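Local coordinates for protein AlyGC (Glaciecola chathamensis, PDB 5GKD) that probably cleaves alginate by beta-elimination, acting as a calcium-binding polysaccharide lyase of family 6, at residues A[642-647]-A[672-677]; A[577-582]-A[609-614]; A[66-71]-A[89-94]. All coordinates share one frame; numbering follows the deposited sequence.

Contact 1. Residues A[642-647]-A[672-677]; sequences NNIFNE and TNEFNN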
loop_
_atom_site.group_PDB
_atom_site.type_symbol
_atom_site.label_atom_id
_atom_site.label_comp_id
_atom_site.label_asym_id
_atom_site.label_seq_id
_atom_site.Cartn_x
_atom_site.Cartn_y
_atom_site.Cartn_z
ATOM N N ASN A 642 21.336 0.311 -26.881
ATOM C CA ASN A 642 21.291 -0.647 -27.981
ATOM C C ASN A 642 19.931 -1.321 -28.089
ATOM O O ASN A 642 19.839 -2.485 -28.468
ATOM C CB ASN A 642 22.408 -1.689 -27.848
ATOM C CG ASN A 642 23.786 -1.081 -28.009
ATOM O OD1 ASN A 642 24.202 -0.836 -29.134
ATOM N ND2 ASN A 642 24.494 -0.805 -26.897
ATOM N N ASN A 643 18.873 -0.593 -27.766
ATOM C CA ASN A 643 17.517 -1.112 -27.858
ATOM C C ASN A 643 16.824 -0.538 -29.084
ATOM O O ASN A 643 17.191 0.513 -29.601
ATOM C CB ASN A 643 16.685 -0.766 -26.609
ATOM C CG ASN A 643 17.358 -1.165 -25.314
ATOM O OD1 ASN A 643 17.415 -2.343 -24.953
ATOM N ND2 ASN A 643 17.868 -0.184 -24.606
ATOM N N ILE A 644 15.776 -1.225 -29.510
ATOM C CA ILE A 644 14.881 -0.743 -30.545
ATOM C C ILE A 644 13.499 -0.643 -29.933
ATOM O O ILE A 644 12.952 -1.647 -29.462
ATOM C CB ILE A 644 14.876 -1.661 -31.778
ATOM C CG1 ILE A 644 16.250 -1.664 -32.447
ATOM C CG2 ILE A 644 13.800 -1.231 -32.768
ATOM C CD1 ILE A 644 17.212 -2.675 -31.860
ATOM N N PHE A 645 12.938 0.557 -29.936
ATOM C CA PHE A 645 11.611 0.817 -29.400
ATOM C C PHE A 645 10.714 1.272 -30.545
ATOM O O PHE A 645 10.997 2.293 -31.179
ATOM C CB PHE A 645 11.654 1.893 -28.301
ATOM C CG PHE A 645 12.687 1.659 -27.205
ATOM C CD1 PHE A 645 12.568 0.596 -26.313
ATOM C CD2 PHE A 645 13.724 2.560 -27.013
ATOM C CE1 PHE A 645 13.492 0.409 -25.283
ATOM C CE2 PHE A 645 14.659 2.379 -25.988
ATOM C CZ PHE A 645 14.534 1.300 -25.118
ATOM N N ASN A 646 9.629 0.531 -30.806
ATOM C CA ASN A 646 8.673 0.880 -31.858
ATOM C C ASN A 646 7.290 1.132 -31.280
ATOM O O ASN A 646 6.782 0.319 -30.501
ATOM C CB ASN A 646 8.547 -0.216 -32.931
ATOM C CG ASN A 646 9.881 -0.647 -33.504
ATOM O OD1 ASN A 646 10.467 0.050 -34.338
ATOM N ND2 ASN A 646 10.345 -1.830 -33.100
ATOM N N GLU A 647 6.668 2.231 -31.700
ATOM C CA GLU A 647 5.289 2.563 -31.329
ATOM C C GLU A 647 5.085 2.459 -29.814
ATOM O O GLU A 647 4.282 1.672 -29.315
ATOM C CB GLU A 647 4.300 1.666 -32.079
ATOM C CG GLU A 647 4.401 1.710 -33.599
ATOM C CD GLU A 647 3.666 2.893 -34.217
ATOM O OE1 GLU A 647 2.991 3.654 -33.481
ATOM O OE2 GLU A 647 3.745 3.051 -35.455
ATOM N N THR A 672 22.723 4.645 -28.272
ATOM C CA THR A 672 22.636 3.735 -29.412
ATOM C C THR A 672 21.271 3.044 -29.484
ATOM O O THR A 672 21.164 1.872 -29.851
ATOM C CB THR A 672 23.769 2.700 -29.370
ATOM O OG1 THR A 672 24.983 3.351 -28.997
ATOM C CG2 THR A 672 23.990 2.060 -30.726
ATOM N N ASN A 673 20.218 3.763 -29.132
ATOM C CA ASN A 673 18.871 3.228 -29.236
ATOM C C ASN A 673 18.198 3.767 -30.492
ATOM O O ASN A 673 18.631 4.753 -31.077
ATOM C CB ASN A 673 18.016 3.599 -28.015
ATOM C CG ASN A 673 18.661 3.212 -26.690
ATOM O OD1 ASN A 673 18.663 2.049 -26.308
ATOM N ND2 ASN A 673 19.185 4.204 -25.973
ATOM N N GLU A 674 17.112 3.111 -30.888
ATOM C CA GLU A 674 16.169 3.643 -31.865
ATOM C C GLU A 674 14.821 3.871 -31.190
ATOM O O GLU A 674 14.258 2.949 -30.588
ATOM C CB GLU A 674 15.993 2.691 -33.052
ATOM C CG GLU A 674 17.273 2.276 -33.757
ATOM C CD GLU A 674 17.007 1.272 -34.885
ATOM O OE1 GLU A 674 15.835 1.152 -35.321
ATOM O OE2 GLU A 674 17.969 0.598 -35.324
ATOM N N PHE A 675 14.312 5.092 -31.284
ATOM C CA PHE A 675 12.970 5.439 -30.826
ATOM C C PHE A 675 12.144 5.759 -32.069
ATOM O O PHE A 675 12.176 6.884 -32.572
ATOM C CB PHE A 675 12.989 6.620 -29.857
ATOM C CG PHE A 675 13.558 6.307 -28.498
ATOM C CD1 PHE A 675 14.932 6.265 -28.298
ATOM C CD2 PHE A 675 12.722 6.129 -27.400
ATOM C CE1 PHE A 675 15.461 6.005 -27.047
ATOM C CE2 PHE A 675 13.252 5.865 -26.142
ATOM C CZ PHE A 675 14.622 5.805 -25.970
ATOM N N ASN A 676 11.395 4.773 -32.548
ATOM C CA ASN A 676 10.647 4.879 -33.792
ATOM C C ASN A 676 9.171 5.104 -33.502
ATOM O O ASN A 676 8.532 4.279 -32.843
ATOM C CB ASN A 676 10.846 3.627 -34.646
ATOM C CG ASN A 676 12.318 3.342 -34.914
ATOM O OD1 ASN A 676 13.121 4.263 -35.022
ATOM N ND2 ASN A 676 12.675 2.072 -35.010
ATOM N N ASN A 677 8.639 6.219 -33.996
ATOM C CA ASN A 677 7.218 6.532 -33.924
ATOM C C ASN A 677 6.695 6.389 -32.500
ATOM O O ASN A 677 5.773 5.618 -32.222
ATOM C CB ASN A 677 6.439 5.643 -34.891
ATOM C CG ASN A 677 6.999 5.702 -36.305
ATOM O OD1 ASN A 677 7.169 6.789 -36.868
ATOM N ND2 ASN A 677 7.314 4.541 -36.870
HETATM O O HOH W 1 19.883 -0.104 -31.544
#
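Phe-645 meets Phe-675, and Asn-643 meets Asn-673, as like residues on successive coils of a right-handed parallel beta-helix. Strands 644-646 and 674-676 pair in register, joined by backbone bonds such as Phe-645 N to Glu-674 O.

The tight part faces the inside of the coil. The two phenylalanine side chains lie side by side and point the same way, their ring planes turned 49° apart with centroids 4.7 Å from each other. Phe-645 CD2 sits over one face of the Phe-675 ring, displaced toward its rim, and Phe-645 CE2 comes within 3.4 Å of Phe-675 CZ. Large, flat and apolar, phenylalanine can fill the interior and repeat from coil to coil, and Phe-675 goes on to meet the ring of Phe-699. Beside the rings, Asn-643 and Asn-673 form a step of an asparagine ladder: both place CG anti to the carbonyl carbon (chi1 near -53°), and the amides lie side by side, nearly parallel. Asparagine suits this buried turn because one amide both donates and accepts: Asn-643 ND2 also bonds Ile-609 O, its OD1 takes Ser-612 N, and Asn-673 ND2 reaches Asn-697 OD1 and Met-640 O.

The opposite face, with Ile-644, Glu-674, Asn-646 and Asn-676, is looser and partly exposed. Ile-644 CG1 rests 3.9 Å from Glu-674 CD, so its apolar branch lies against the carboxylate carbon. Asn-676 ND2 donates to Asn-646 OD1 at 3.1 Å and, weakly, to Glu-674 OE1. At the exposed corner Glu-647 crosses Asn-677 without a polar bond between their side chains; its carboxylate pairs with Lys-650 instead.

Inside, by contrast, a single oxygen is gripped twice: Asn-673 OD1 accepts Asn-643 N at 3.0 Å and Asn-643 ND2 at 2.9 Å, from opposite faces of its carbonyl plane.

Contact 2. Residues A[577-582]-A[609-614]; sequences VQDSQF and IENSNV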
loop_
_atom_site.group_PDB
_atom_site.type_symbol
_atom_site.label_atom_id
_atom_site.label_comp_id
_atom_site.label_asym_id
_atom_site.label_seq_id
_atom_site.Cartn_x
_atom_site.Cartn_y
_atom_site.Cartn_z
ATOM N N VAL A 577 17.430 -6.037 -17.713
ATOM C CA VAL A 577 16.811 -6.630 -18.893
ATOM C C VAL A 577 17.857 -6.681 -20.001
ATOM O O VAL A 577 18.397 -5.638 -20.400
ATOM C CB VAL A 577 15.580 -5.837 -19.348
ATOM C CG1 VAL A 577 14.971 -6.466 -20.575
ATOM C CG2 VAL A 577 14.549 -5.746 -18.214
ATOM N N GLN A 578 18.143 -7.889 -20.497
ATOM C CA GLN A 578 19.122 -8.107 -21.562
ATOM C C GLN A 578 18.504 -8.963 -22.657
ATOM O O GLN A 578 17.869 -9.983 -22.363
ATOM C CB GLN A 578 20.390 -8.801 -21.045
ATOM C CG GLN A 578 21.172 -8.054 -19.994
ATOM C CD GLN A 578 21.846 -6.814 -20.537
ATOM O OE1 GLN A 578 22.007 -6.660 -21.748
ATOM N NE2 GLN A 578 22.245 -5.919 -19.647
ATOM N N ASP A 579 18.686 -8.549 -23.914
ATOM C CA ASP A 579 18.402 -9.407 -25.072
ATOM C C ASP A 579 16.992 -9.993 -25.021
ATOM O O ASP A 579 16.803 -11.198 -25.150
ATOM C CB ASP A 579 19.439 -10.536 -25.171
ATOM C CG ASP A 579 20.874 -10.026 -25.084
ATOM O OD1 ASP A 579 21.257 -9.209 -25.934
ATOM O OD2 ASP A 579 21.617 -10.426 -24.161
ATOM N N SER A 580 15.991 -9.136 -24.816
ATOM C CA SER A 580 14.624 -9.594 -24.595
ATOM C C SER A 580 13.651 -8.816 -25.471
ATOM O O SER A 580 13.924 -7.687 -25.888
ATOM C CB SER A 580 14.228 -9.476 -23.102
ATOM O OG SER A 580 15.023 -10.336 -22.297
ATOM N N GLN A 581 12.507 -9.430 -25.768
ATOM C CA GLN A 581 11.531 -8.819 -26.658
ATOM C C GLN A 581 10.192 -8.663 -25.960
ATOM O O GLN A 581 9.772 -9.536 -25.201
ATOM C CB GLN A 581 11.320 -9.638 -27.935
ATOM C CG GLN A 581 12.397 -10.667 -28.227
ATOM C CD GLN A 581 13.773 -10.082 -28.394
ATOM O OE1 GLN A 581 13.926 -9.038 -28.956
ATOM N NE2 GLN A 581 14.781 -10.763 -27.922
ATOM N N PHE A 582 9.507 -7.566 -26.258
ATOM C CA PHE A 582 8.218 -7.260 -25.662
ATOM C C PHE A 582 7.317 -6.753 -26.767
ATOM O O PHE A 582 7.713 -5.841 -27.499
ATOM C CB PHE A 582 8.361 -6.197 -24.560
ATOM C CG PHE A 582 9.383 -6.543 -23.509
ATOM C CD1 PHE A 582 10.733 -6.371 -23.747
ATOM C CD2 PHE A 582 8.988 -7.044 -22.279
ATOM C CE1 PHE A 582 11.669 -6.699 -22.779
ATOM C CE2 PHE A 582 9.917 -7.369 -21.310
ATOM C CZ PHE A 582 11.255 -7.188 -21.552
ATOM N N ILE A 609 18.408 -1.718 -19.214
ATOM C CA ILE A 609 17.760 -2.377 -20.355
ATOM C C ILE A 609 18.700 -2.256 -21.544
ATOM O O ILE A 609 18.929 -1.149 -22.039
ATOM C CB ILE A 609 16.391 -1.768 -20.700
ATOM C CG1 ILE A 609 15.406 -1.917 -19.552
ATOM C CG2 ILE A 609 15.804 -2.429 -21.923
ATOM C CD1 ILE A 609 14.057 -1.296 -19.858
ATOM N N GLU A 610 19.227 -3.382 -22.023
ATOM C CA GLU A 610 20.140 -3.365 -23.160
ATOM C C GLU A 610 19.778 -4.444 -24.177
ATOM O O GLU A 610 19.269 -5.507 -23.822
ATOM C CB GLU A 610 21.598 -3.557 -22.714
ATOM C CG GLU A 610 22.145 -2.435 -21.866
ATOM C CD GLU A 610 23.547 -2.726 -21.362
ATOM O OE1 GLU A 610 23.733 -3.759 -20.684
ATOM O OE2 GLU A 610 24.465 -1.931 -21.656
ATOM N N ASN A 611 20.061 -4.153 -25.452
ATOM C CA ASN A 611 19.977 -5.130 -26.542
ATOM C C ASN A 611 18.596 -5.759 -26.633
ATOM O O ASN A 611 18.449 -6.942 -26.929
ATOM C CB ASN A 611 21.041 -6.218 -26.394
ATOM C CG ASN A 611 22.456 -5.662 -26.415
ATOM O OD1 ASN A 611 22.783 -4.779 -27.221
ATOM N ND2 ASN A 611 23.301 -6.172 -25.522
ATOM N N SER A 612 17.575 -4.968 -26.367
ATOM C CA SER A 612 16.231 -5.495 -26.260
ATOM C C SER A 612 15.336 -4.800 -27.267
ATOM O O SER A 612 15.725 -3.826 -27.908
ATOM C CB SER A 612 15.701 -5.327 -24.830
ATOM O OG SER A 612 16.465 -6.131 -23.951
ATOM N N ASN A 613 14.124 -5.317 -27.398
ATOM C CA ASN A 613 13.205 -4.851 -28.419
ATOM C C ASN A 613 11.809 -4.748 -27.829
ATOM O O ASN A 613 11.305 -5.704 -27.239
ATOM C CB ASN A 613 13.234 -5.802 -29.624
ATOM C CG ASN A 613 12.603 -5.207 -30.835
ATOM O OD1 ASN A 613 11.398 -4.987 -30.863
ATOM N ND2 ASN A 613 13.408 -4.924 -31.851
ATOM N N VAL A 614 11.195 -3.582 -27.986
ATOM C CA VAL A 614 9.882 -3.277 -27.440
ATOM C C VAL A 614 9.036 -2.687 -28.555
ATOM O O VAL A 614 9.438 -1.693 -29.172
ATOM C CB VAL A 614 9.968 -2.283 -26.268
ATOM C CG1 VAL A 614 8.569 -1.916 -25.781
ATOM C CG2 VAL A 614 10.830 -2.835 -25.139
#
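Gln-578 and Glu-610 make a hydrogen bond between two side chains. NE2 of Gln-578 donates to OE1 of Glu-610 at 2.8 Å, nearly straight (169°), with the acceptor in the amide plane and the anti lone pair of the carboxylate in use. A bend at chi2 (-69°) turns the glutamine chain beside the extended Glu-610 chain, where NE2 meets OE1. Further bonds from Gln-578 NE2 to Glu-576 and from Asn-641 to Glu-610 OE2 hold the pair on the partly exposed face. An alanine in place of Gln-578 would probably leave Glu-610 OE1 and Glu-576 OE1 without their shared donor, and the Glu-610 carboxylate less firmly set.

A second polar group sits at the turn. Ser-580 N donates to Ser-612 OG at 3.2 Å, and that hydroxyl gives its proton to Glu-610 O at 2.9 Å, from above the carbonyl plane. Glu-610 O also accepts Asp-579 N. Ser-580 OG repeats the pattern toward Gln-578 O, 2.9 Å away, and receives Ser-550 N. Serine fits here because its short hydroxyl can fold back onto its own chain while still accepting an N-H from the neighbouring coil.

Backbone bonds run from Glu-610 N to Val-577 O before the turn, and from Asn-613 N to Ser-580 O and Phe-582 N to Asn-613 O after it.

Apolar contacts line the other face: Val-577 CB lies 3.9 Å from Ile-609 CG1, and Phe-582 CD1 is 3.8 Å from Val-614 CG2. These side chains pack inward.

Two short parallel strand pairs, joined through a turn where Ser-580 and Ser-612 stack, are the arrangement of adjoining coils in a right-handed parallel beta-helix.

Contact 3. Residues A[66-71]-A[89-94]; sequences LRLAGE and EVIAFR. With PO4 (phosphate ion), chain G; PO4 (phosphate ion), chain I.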
loop_
_atom_site.group_PDB
_atom_site.type_symbol
_atom_site.label_atom_id
_atom_site.label_comp_id
_atom_site.label_asym_id
_atom_site.label_seq_id
_atom_site.Cartn_x
_atom_site.Cartn_y
_atom_site.Cartn_z
ATOM N N LEU A 66 15.116 -4.374 24.960
ATOM C CA LEU A 66 15.923 -4.274 26.172
ATOM C C LEU A 66 16.097 -2.816 26.565
ATOM O O LEU A 66 16.437 -1.977 25.724
ATOM C CB LEU A 66 17.293 -4.933 25.983
ATOM C CG LEU A 66 18.379 -4.675 27.038
ATOM C CD1 LEU A 66 17.965 -5.195 28.397
ATOM C CD2 LEU A 66 19.699 -5.297 26.613
ATOM N N ARG A 67 15.846 -2.518 27.835
ATOM C CA ARG A 67 16.091 -1.195 28.391
ATOM C C ARG A 67 16.970 -1.347 29.618
ATOM O O ARG A 67 16.724 -2.222 30.451
ATOM C CB ARG A 67 14.785 -0.478 28.742
ATOM C CG ARG A 67 13.998 -0.000 27.516
ATOM C CD ARG A 67 12.669 0.620 27.889
ATOM N NE ARG A 67 11.770 -0.355 28.495
ATOM C CZ ARG A 67 10.732 -0.057 29.272
ATOM N NH1 ARG A 67 10.451 1.211 29.573
ATOM N NH2 ARG A 67 9.979 -1.036 29.759
ATOM N N LEU A 68 18.021 -0.536 29.697
ATOM C CA LEU A 68 18.859 -0.433 30.884
ATOM C C LEU A 68 18.516 0.846 31.634
ATOM O O LEU A 68 18.313 1.890 31.017
ATOM C CB LEU A 68 20.349 -0.416 30.528
ATOM C CG LEU A 68 20.994 -1.698 30.028
ATOM C CD1 LEU A 68 20.652 -1.929 28.558
ATOM C CD2 LEU A 68 22.514 -1.689 30.239
ATOM N N ALA A 69 18.458 0.767 32.960
ATOM C CA ALA A 69 18.153 1.947 33.766
ATOM C C ALA A 69 18.866 1.844 35.105
ATOM O O ALA A 69 18.835 0.784 35.732
ATOM C CB ALA A 69 16.637 2.091 33.964
ATOM N N GLY A 70 19.502 2.927 35.542
ATOM C CA GLY A 70 20.299 2.869 36.759
ATOM C C GLY A 70 21.780 3.054 36.501
ATOM O O GLY A 70 22.158 3.896 35.703
ATOM N N GLU A 71 22.639 2.273 37.135
ATOM C CA GLU A 71 24.064 2.452 36.913
ATOM C C GLU A 71 24.811 1.176 37.262
ATOM O O GLU A 71 24.318 0.326 38.007
ATOM C CB GLU A 71 24.620 3.632 37.728
ATOM C CG GLU A 71 24.190 3.644 39.176
ATOM C CD GLU A 71 24.896 4.725 39.981
ATOM O OE1 GLU A 71 25.414 5.681 39.373
ATOM O OE2 GLU A 71 24.968 4.601 41.221
ATOM N N GLU A 89 13.057 1.405 19.896
ATOM C CA GLU A 89 14.435 0.926 19.941
ATOM C C GLU A 89 14.467 -0.519 20.405
ATOM O O GLU A 89 13.661 -0.930 21.234
ATOM C CB GLU A 89 15.319 1.740 20.902
ATOM C CG GLU A 89 15.105 3.227 20.900
ATOM C CD GLU A 89 13.908 3.678 21.702
ATOM O OE1 GLU A 89 13.556 3.011 22.700
ATOM O OE2 GLU A 89 13.322 4.713 21.321
ATOM N N VAL A 90 15.447 -1.268 19.906
ATOM C CA VAL A 90 15.687 -2.617 20.414
ATOM C C VAL A 90 16.416 -2.575 21.746
ATOM O O VAL A 90 15.991 -3.208 22.718
ATOM C CB VAL A 90 16.474 -3.442 19.385
ATOM C CG1 VAL A 90 16.645 -4.867 19.890
ATOM C CG2 VAL A 90 15.764 -3.409 18.053
ATOM N N ILE A 91 17.540 -1.857 21.798
ATOM C CA ILE A 91 18.358 -1.695 22.997
ATOM C C ILE A 91 18.465 -0.210 23.316
ATOM O O ILE A 91 18.978 0.567 22.505
ATOM C CB ILE A 91 19.761 -2.278 22.817
ATOM C CG1 ILE A 91 19.711 -3.756 22.452
ATOM C CG2 ILE A 91 20.594 -2.056 24.090
ATOM C CD1 ILE A 91 21.088 -4.320 22.233
ATOM N N ALA A 92 18.033 0.180 24.508
ATOM C CA ALA A 92 18.097 1.573 24.938
ATOM C C ALA A 92 18.737 1.674 26.311
ATOM O O ALA A 92 18.397 0.911 27.225
ATOM C CB ALA A 92 16.712 2.205 24.989
ATOM N N PHE A 93 19.655 2.630 26.457
ATOM C CA PHE A 93 20.312 2.896 27.729
ATOM C C PHE A 93 19.480 3.845 28.585
ATOM O O PHE A 93 19.980 4.832 29.135
ATOM C CB PHE A 93 21.710 3.462 27.484
ATOM C CG PHE A 93 22.725 2.435 27.065
ATOM C CD1 PHE A 93 22.773 1.972 25.755
ATOM C CD2 PHE A 93 23.663 1.967 27.970
ATOM C CE1 PHE A 93 23.710 1.043 25.375
ATOM C CE2 PHE A 93 24.613 1.042 27.584
ATOM C CZ PHE A 93 24.626 0.575 26.288
ATOM N N ARG A 94 18.189 3.560 28.678
ATOM C CA ARG A 94 17.279 4.294 29.542
ATOM C C ARG A 94 16.011 3.471 29.710
ATOM O O ARG A 94 15.692 2.608 28.883
ATOM C CB ARG A 94 16.927 5.678 28.973
ATOM C CG ARG A 94 15.934 5.599 27.846
ATOM C CD ARG A 94 15.608 6.935 27.211
ATOM N NE ARG A 94 14.634 6.733 26.155
ATOM C CZ ARG A 94 13.984 7.703 25.520
ATOM N NH1 ARG A 94 13.122 7.388 24.573
ATOM N NH2 ARG A 94 14.199 8.979 25.814
HETATM P P PO4 G . 13.515 9.993 22.034
HETATM O O1 PO4 G . 14.891 10.064 22.655
HETATM O O2 PO4 G . 12.440 9.729 23.069
HETATM O O3 PO4 G . 13.533 8.891 21.001
HETATM O O4 PO4 G . 13.186 11.308 21.369
HETATM P P PO4 I . 7.481 1.089 31.678
HETATM O O1 PO4 I . 7.705 -0.267 31.052
HETATM O O2 PO4 I . 7.045 0.921 33.114
HETATM O O3 PO4 I . 8.744 1.921 31.649
HETATM O O4 PO4 I . 6.409 1.796 30.895
HETATM O O HOH W 2 14.474 -0.832 24.061
#
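Leu-66 stands beside Ile-91 on one face of a parallel strand pair, while Arg-67 and Ala-92 take the other, so that greasy and charged groups are sorted to opposite sides. Leu-66 CG is anti to the backbone N (chi1 168°), and its CD2 methyl comes to 4.2 Å from Ile-91 CG2. Leu-68 continues the row: CD2 lies 4.3 Å from Phe-93 CE2, approaching the ring obliquely. Branched and aromatic residues suit this buried side, where Val-75, Phe-80 and Val-106 of neighbouring strands complete the packing inside the beta-helix.

On the other face Ala-92 is small and stays clear of the Arg-67 stem, with Arg-67 CG 4.3 Å from Ala-92 CB. Arg-67 CB lies 3.2 Å from Arg-94 O, and beyond it the side chain leads away from segment 89-94. The arginine bends at chi3 (-65°), and its guanidinium holds a phosphate at its edge: NH2 donates to phosphate O1 at 2.7 Å and NH1 to phosphate O3 at 2.8 Å, with the phosphorus in the guanidinium plane. NH1 also bonds Arg-95 O. Arg-94 starts from the crowded position between backbone N and carbonyl carbon (chi1 76°) and then extends to a second phosphate, whose O2 lies 2.9 Å from its NH1 and more weakly binds NH2.

The backbone pairing holds from Leu-66 N on Val-90 O to Leu-68 N on Ala-92 O. It stops at Phe-93, the centre of an inverse gamma turn, where Arg-94 N turns weakly to Ala-92 O.

The phosphates are probably from the crystallisation liquor. Two arginines holding anions nevertheless suggest a locally positive patch, probably tempered by Glu-89 nearby, on a strand pair whose apolar residues are kept to the buried side.

Contacts 1 and 2 belong to one stack of coils, their centres 11 Å apart: strands 613-617 and 644-648 are neighbours, and Asn-643 carries the polar turn of one into the other. Contact 3 lies on the opposite side of the chain's centre, its own centre about 59 Å from that of contact 1 and 53 Å from that of contact 2, on the run of paired strands that farther along bears the calcium ligand Glu-214. It is the most buried, its touching residues mainly apolar; contacts 1 and 2 are only partly buried. All three join parallel strands with hydrophobic side chains inward. Contact 1 turns on asparagine and contact 2 on serine; contact 3 instead has arginines bound to anions.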